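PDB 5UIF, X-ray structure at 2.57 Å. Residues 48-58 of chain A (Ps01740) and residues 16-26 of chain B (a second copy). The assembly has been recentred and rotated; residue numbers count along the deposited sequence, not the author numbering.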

# COMPACT_ATOMS: atom_id res chain seq x y z
N PRO A 48 15.09 -6.77 -7.93
CA PRO A 48 15.03 -7.68 -9.09
C PRO A 48 14.72 -9.11 -8.67
O PRO A 48 15.44 -9.68 -7.85
CB PRO A 48 16.43 -7.57 -9.69
CG PRO A 48 16.92 -6.23 -9.28
CD PRO A 48 16.35 -6.01 -7.90
N GLY A 49 13.66 -9.68 -9.22
CA GLY A 49 13.25 -11.03 -8.88
C GLY A 49 12.19 -11.06 -7.80
O GLY A 49 11.86 -12.11 -7.26
N SER A 50 11.65 -9.88 -7.47
CA SER A 50 10.59 -9.77 -6.48
C SER A 50 9.30 -9.28 -7.11
O SER A 50 8.31 -9.04 -6.42
CB SER A 50 11.02 -8.84 -5.34
OG SER A 50 12.22 -9.28 -4.74
N ALA A 51 9.31 -9.14 -8.43
CA ALA A 51 8.12 -8.75 -9.18
C ALA A 51 7.74 -9.86 -10.15
O ALA A 51 8.55 -10.28 -10.98
CB ALA A 51 8.36 -7.45 -9.92
N PHE A 52 6.51 -10.35 -10.04
CA PHE A 52 6.07 -11.48 -10.84
C PHE A 52 4.81 -11.19 -11.65
O PHE A 52 3.91 -10.49 -11.19
CB PHE A 52 5.84 -12.70 -9.95
CG PHE A 52 7.09 -13.26 -9.35
CD1 PHE A 52 7.62 -12.72 -8.19
CD2 PHE A 52 7.75 -14.33 -9.94
CE1 PHE A 52 8.77 -13.24 -7.63
CE2 PHE A 52 8.90 -14.85 -9.39
CZ PHE A 52 9.42 -14.30 -8.23
N THR A 53 4.76 -11.74 -12.86
CA THR A 53 3.57 -11.68 -13.70
C THR A 53 3.35 -13.05 -14.32
O THR A 53 4.26 -13.60 -14.96
CB THR A 53 3.69 -10.61 -14.80
OG1 THR A 53 3.83 -9.32 -14.20
CG2 THR A 53 2.46 -10.62 -15.69
N ALA A 54 2.16 -13.60 -14.13
CA ALA A 54 1.82 -14.96 -14.56
C ALA A 54 2.79 -15.98 -13.97
O ALA A 54 3.19 -16.93 -14.64
CB ALA A 54 1.81 -15.05 -16.09
N GLY A 55 3.15 -15.78 -12.71
CA GLY A 55 3.99 -16.72 -11.99
C GLY A 55 5.47 -16.63 -12.31
O GLY A 55 6.29 -17.27 -11.66
N GLN A 56 5.81 -15.82 -13.31
CA GLN A 56 7.20 -15.69 -13.74
C GLN A 56 7.74 -14.29 -13.46
O GLN A 56 6.98 -13.32 -13.39
CB GLN A 56 7.33 -16.01 -15.23
CG GLN A 56 6.84 -17.40 -15.61
CD GLN A 56 7.62 -18.50 -14.91
OE1 GLN A 56 8.83 -18.37 -14.68
NE2 GLN A 56 6.94 -19.58 -14.57
N VAL A 57 9.05 -14.20 -13.29
CA VAL A 57 9.71 -12.92 -13.04
C VAL A 57 9.46 -11.94 -14.18
O VAL A 57 9.74 -12.24 -15.34
CB VAL A 57 11.23 -13.09 -12.85
CG1 VAL A 57 11.91 -11.73 -12.75
CG2 VAL A 57 11.53 -13.93 -11.62
N ALA A 58 8.92 -10.78 -13.85
CA ALA A 58 8.63 -9.75 -14.84
C ALA A 58 8.89 -8.37 -14.26
O ALA A 58 9.29 -8.24 -13.10
CB ALA A 58 7.20 -9.87 -15.33
N GLN B 16 11.64 -19.22 -2.48
CA GLN B 16 10.40 -19.10 -1.74
C GLN B 16 9.49 -18.07 -2.39
O GLN B 16 8.27 -18.24 -2.45
CB GLN B 16 10.66 -18.74 -0.28
CG GLN B 16 11.32 -19.84 0.53
CD GLN B 16 11.40 -19.51 2.01
OE1 GLN B 16 11.65 -18.37 2.39
NE2 GLN B 16 11.18 -20.51 2.85
N ARG B 17 10.10 -17.00 -2.89
CA ARG B 17 9.36 -15.97 -3.61
C ARG B 17 8.78 -16.54 -4.91
O ARG B 17 7.66 -16.21 -5.29
CB ARG B 17 10.25 -14.77 -3.92
CG ARG B 17 10.52 -13.89 -2.71
CD ARG B 17 11.12 -12.56 -3.12
NE ARG B 17 12.47 -12.71 -3.66
CZ ARG B 17 13.57 -12.71 -2.91
NH1 ARG B 17 13.48 -12.58 -1.60
NH2 ARG B 17 14.76 -12.85 -3.48
N GLN B 18 9.55 -17.39 -5.57
CA GLN B 18 9.09 -18.04 -6.79
C GLN B 18 7.91 -18.95 -6.49
O GLN B 18 6.87 -18.86 -7.14
CB GLN B 18 10.23 -18.83 -7.44
CG GLN B 18 9.82 -19.60 -8.70
CD GLN B 18 9.44 -18.68 -9.85
OE1 GLN B 18 10.06 -17.64 -10.06
NE2 GLN B 18 8.41 -19.07 -10.60
N SER B 19 8.06 -19.81 -5.49
CA SER B 19 7.02 -20.76 -5.10
C SER B 19 5.72 -20.05 -4.71
O SER B 19 4.64 -20.46 -5.11
CB SER B 19 7.50 -21.63 -3.94
OG SER B 19 8.59 -22.44 -4.32
N LEU B 20 5.85 -18.99 -3.92
CA LEU B 20 4.69 -18.22 -3.49
C LEU B 20 4.02 -17.52 -4.67
O LEU B 20 2.80 -17.47 -4.75
CB LEU B 20 5.09 -17.19 -2.43
CG LEU B 20 5.49 -17.76 -1.06
CD1 LEU B 20 6.04 -16.67 -0.16
CD2 LEU B 20 4.32 -18.47 -0.41
N ALA B 21 4.83 -17.00 -5.58
CA ALA B 21 4.32 -16.30 -6.76
C ALA B 21 3.49 -17.23 -7.64
O ALA B 21 2.44 -16.84 -8.15
CB ALA B 21 5.46 -15.70 -7.55
N GLU B 22 3.96 -18.47 -7.81
CA GLU B 22 3.25 -19.44 -8.63
C GLU B 22 1.97 -19.93 -7.97
O GLU B 22 0.92 -20.00 -8.61
CB GLU B 22 4.15 -20.65 -8.95
CG GLU B 22 5.50 -20.28 -9.53
CD GLU B 22 6.38 -21.50 -9.79
OE1 GLU B 22 5.91 -22.63 -9.58
OE2 GLU B 22 7.55 -21.31 -10.20
N SER B 23 2.06 -20.28 -6.69
CA SER B 23 0.91 -20.82 -5.98
C SER B 23 -0.20 -19.79 -5.81
O SER B 23 -1.38 -20.11 -5.98
CB SER B 23 1.33 -21.37 -4.61
OG SER B 23 2.03 -20.39 -3.87
N ILE B 24 0.17 -18.55 -5.49
CA ILE B 24 -0.81 -17.48 -5.35
C ILE B 24 -1.49 -17.20 -6.69
O ILE B 24 -2.72 -17.05 -6.76
CB ILE B 24 -0.16 -16.18 -4.83
CG1 ILE B 24 0.22 -16.34 -3.35
CG2 ILE B 24 -1.11 -15.00 -4.98
CD1 ILE B 24 1.02 -15.17 -2.80
N THR B 25 -0.70 -17.15 -7.76
CA THR B 25 -1.24 -17.00 -9.11
C THR B 25 -2.16 -18.17 -9.45
O THR B 25 -3.23 -17.98 -10.03
CB THR B 25 -0.12 -16.91 -10.16
OG1 THR B 25 0.78 -15.85 -9.82
CG2 THR B 25 -0.70 -16.66 -11.55
N SER B 26 -1.74 -19.37 -9.06
CA SER B 26 -2.51 -20.58 -9.31
C SER B 26 -3.85 -20.56 -8.59
O SER B 26 -4.88 -20.91 -9.16
CB SER B 26 -1.71 -21.81 -8.89
OG SER B 26 -2.46 -23.00 -9.05

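A short hairpin of chain A lies against one side of a helix of chain B, and three residues cover the most surface: Phe A52 from the strand, with Arg B17 and Gln B18 from the helix. Gly A55 is close behind.

Phe A52 is the hydrophobic anchor. Its CA-to-CB bond points toward the helix, and chi1 in the m well carries the buried ring across so that one face receives a methyl group: Ala B21 CB sits 3.6 Å from the centroid of the Phe A52 ring, 19° off the normal, a CH-pi contact whose closest atom pair is Phe A52 CG to Ala B21 CB at 3.4 Å. Alanine suits this place because its side chain ends at the one carbon the ring rests on, so the aromatic plane can come close to the helix. The ring edge meets a polar atom instead, with Phe A52 CE2 3.1 Å from Gln B18 OE1, an arrangement that sets the slightly positive rim of the ring against a carbonyl oxygen.

Gln B18 does the polar work. Its CA-to-CB bond points sideways, but chi1 t and chi2 p bring the amide to the hairpin, where Gln B18 NE2 donates the one hydrogen bond between the stretches, to Gly A55 O at 3.0 Å with a bent angle of 131°. Gln B18 NE2 also donates to Glu B22 OE2 within the helix, at a very short 2.4 Å.

Gly A55 belongs to a type I' turn running from Thr A53 to Gln A56, and its phi of 79° by itself favours glycine. Here the backbone approaches the helix most closely in register, Gly A55 CA lying 4.4 Å from Glu B22 CA. An ideal CB on Gly A55 would stand 3.9 Å from Glu B22 CA, so the turn conformation is the stronger argument for the residue type. Nearby, the CA-to-CB bond of buried Thr B25 points toward the chain A stretch, while Thr B25 OG1 is satisfied by Ala B21 O in its own helix at 2.6 Å.

At the other end, Arg B17 extends from a CA-to-CB bond directed toward chain A. Ser A50 OG lies over one face of its guanidinium, 3.6 Å from Arg B17 NE, and Gly A49 O lies at the edge, 3.7 Å from Arg B17 NE; these are polar packing contacts rather than hydrogen bonds. The rule is economical: a ring on a methyl, one amide reaching the turn, and a long arginine covering the loop. The two stretches together bury 401 Å².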